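Local coordinates for 11S globulin seed storage protein (Amaranthus hypochondriacus, PDB 3QAC) that probably serves as a seed storage protein, a nutrient reservoir whose mature form is a hexamer of two-chain subunits, at residues 299-304 against 444-449. Numbering follows the deposited sequence.
Sequences VYTPEA and RPETTL
Glu446, whose CG packs 3.5 Å from Thr301 CG2, sets its carboxylate at the edge of the Arg444 guanidinium, with CD in that plane. The salt bridge from Arg444 NH1 to Glu446 OE1 (3.2 Å) is nevertheless skewed, because NH1 lies 43° out of the carboxylate plane. Arg444 also donates to the backbone oxygens of Glu222 and Ser223 of the second subunit. The contact joins strand 299-301, outermost in its sheet of the C-terminal cupin domain within this chain, to the loop that enters strand 449-450 of the other sheet. Thr301 points its two branches differently: CG2, anti to the backbone N, packs on Glu446, the two side chains crossing at about a right angle, while OG1 (chi1 -59°) faces Leu449 O at 3.1 Å. Leu449 O may accept this hydroxyl's proton, although the water 2.8 Å from Thr301 OG1 can compete for it. That water accepts from Thr447 N. Apolar contacts flank this polar centre, Val299 CG1 to Leu449 CD1 and Ala304 CB to Leu449 CB, both 4.1 Å. An alanine at Thr301 would probably leave the water without its hydroxyl partner and open a gap beside Glu446 CG. Hydroxyl and water together thus serve Thr447 N and probably Leu449 O, between apolar neighbours.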
loop_
_atom_site.group_PDB
_atom_site.type_symbol
_atom_site.label_atom_id
_atom_site.label_comp_id
_atom_site.label_asym_id
_atom_site.label_seq_id
_atom_site.Cartn_x
_atom_site.Cartn_y
_atom_site.Cartn_z
ATOM N N VAL A 299 -12.347 27.956 0.570
ATOM C CA VAL A 299 -11.688 29.199 0.285
ATOM C C VAL A 299 -12.601 30.024 -0.586
ATOM O O VAL A 299 -13.132 29.536 -1.583
ATOM C CB VAL A 299 -10.351 28.964 -0.443
ATOM C CG1 VAL A 299 -9.649 30.279 -0.703
ATOM C CG2 VAL A 299 -9.452 28.030 0.371
ATOM N N TYR A 300 -12.831 31.258 -0.162
ATOM C CA TYR A 300 -13.315 32.295 -1.047
ATOM C C TYR A 300 -12.443 33.529 -0.852
ATOM O O TYR A 300 -11.976 33.813 0.251
ATOM C CB TYR A 300 -14.775 32.659 -0.799
ATOM C CG TYR A 300 -15.123 33.935 -1.532
ATOM C CD1 TYR A 300 -15.537 35.075 -0.851
ATOM C CD2 TYR A 300 -14.979 34.011 -2.915
ATOM C CE1 TYR A 300 -15.835 36.253 -1.536
ATOM C CE2 TYR A 300 -15.263 35.175 -3.605
ATOM C CZ TYR A 300 -15.694 36.294 -2.917
ATOM O OH TYR A 300 -15.972 37.444 -3.625
ATOM N N THR A 301 -12.202 34.248 -1.938
ATOM C CA THR A 301 -11.549 35.542 -1.861
ATOM C C THR A 301 -12.297 36.466 -2.804
ATOM O O THR A 301 -12.359 36.211 -4.005
ATOM C CB THR A 301 -10.037 35.470 -2.218
ATOM O OG1 THR A 301 -9.378 34.562 -1.326
ATOM C CG2 THR A 301 -9.386 36.841 -2.086
ATOM N N PRO A 302 -12.905 37.522 -2.243
ATOM C CA PRO A 302 -13.645 38.573 -2.947
ATOM C C PRO A 302 -13.085 38.883 -4.331
ATOM O O PRO A 302 -11.978 39.409 -4.444
ATOM C CB PRO A 302 -13.461 39.777 -2.026
ATOM C CG PRO A 302 -13.446 39.171 -0.654
ATOM C CD PRO A 302 -12.837 37.784 -0.793
ATOM N N GLU A 303 -13.858 38.566 -5.366
ATOM C CA GLU A 303 -13.453 38.831 -6.742
ATOM C C GLU A 303 -12.103 38.204 -7.088
ATOM O O GLU A 303 -11.319 38.753 -7.869
ATOM C CB GLU A 303 -13.451 40.333 -7.019
ATOM C CG GLU A 303 -14.853 40.928 -7.121
ATOM C CD GLU A 303 -14.841 42.442 -7.264
ATOM O OE1 GLU A 303 -14.026 43.098 -6.573
ATOM O OE2 GLU A 303 -15.649 42.976 -8.059
ATOM N N ALA A 304 -11.836 37.050 -6.488
ATOM C CA ALA A 304 -10.696 36.225 -6.869
ATOM C C ALA A 304 -11.254 34.880 -7.302
ATOM O O ALA A 304 -10.983 34.409 -8.404
ATOM C CB ALA A 304 -9.734 36.069 -5.714
ATOM N N ARG A 444 0.914 40.235 0.627
ATOM C CA ARG A 444 -0.137 39.433 0.021
ATOM C C ARG A 444 -1.079 38.894 1.107
ATOM O O ARG A 444 -0.866 37.801 1.623
ATOM C CB ARG A 444 0.496 38.289 -0.771
ATOM C CG ARG A 444 -0.502 37.340 -1.365
ATOM C CD ARG A 444 -1.488 38.090 -2.204
ATOM N NE ARG A 444 -0.842 38.635 -3.382
ATOM C CZ ARG A 444 -1.471 39.371 -4.286
ATOM N NH1 ARG A 444 -2.761 39.646 -4.128
ATOM N NH2 ARG A 444 -0.814 39.830 -5.343
ATOM N N PRO A 445 -2.126 39.668 1.455
ATOM C CA PRO A 445 -3.003 39.351 2.589
ATOM C C PRO A 445 -4.048 38.295 2.261
ATOM O O PRO A 445 -4.637 37.709 3.171
ATOM C CB PRO A 445 -3.696 40.683 2.852
ATOM C CG PRO A 445 -3.816 41.275 1.483
ATOM C CD PRO A 445 -2.520 40.928 0.800
ATOM N N GLU A 446 -4.295 38.059 0.982
ATOM C CA GLU A 446 -5.286 37.059 0.608
ATOM C C GLU A 446 -4.800 35.651 0.921
ATOM O O GLU A 446 -3.609 35.418 1.095
ATOM C CB GLU A 446 -5.655 37.168 -0.871
ATOM C CG GLU A 446 -6.423 38.431 -1.220
ATOM C CD GLU A 446 -5.553 39.449 -1.935
ATOM O OE1 GLU A 446 -4.474 39.796 -1.407
ATOM O OE2 GLU A 446 -5.952 39.894 -3.033
ATOM N N THR A 447 -5.746 34.727 0.999
ATOM C CA THR A 447 -5.475 33.318 1.225
ATOM C C THR A 447 -5.644 32.545 -0.078
ATOM O O THR A 447 -6.764 32.386 -0.560
ATOM C CB THR A 447 -6.460 32.724 2.262
ATOM O OG1 THR A 447 -6.105 33.172 3.572
ATOM C CG2 THR A 447 -6.404 31.217 2.234
ATOM N N THR A 448 -4.531 32.083 -0.650
ATOM C CA THR A 448 -4.552 31.078 -1.723
ATOM C C THR A 448 -5.038 31.596 -3.069
ATOM O O THR A 448 -4.411 31.336 -4.093
ATOM C CB THR A 448 -5.429 29.863 -1.338
ATOM O OG1 THR A 448 -4.852 29.192 -0.215
ATOM C CG2 THR A 448 -5.545 28.887 -2.506
ATOM N N LEU A 449 -6.182 32.282 -3.062
ATOM C CA LEU A 449 -6.744 32.896 -4.261
ATOM C C LEU A 449 -6.609 34.409 -4.185
ATOM O O LEU A 449 -6.979 35.018 -3.181
ATOM C CB LEU A 449 -8.208 32.521 -4.404
ATOM C CG LEU A 449 -8.446 31.025 -4.575
ATOM C CD1 LEU A 449 -9.920 30.747 -4.738
ATOM C CD2 LEU A 449 -7.672 30.520 -5.775
HETATM O O HOH W 1 -8.435 35.563 1.066
#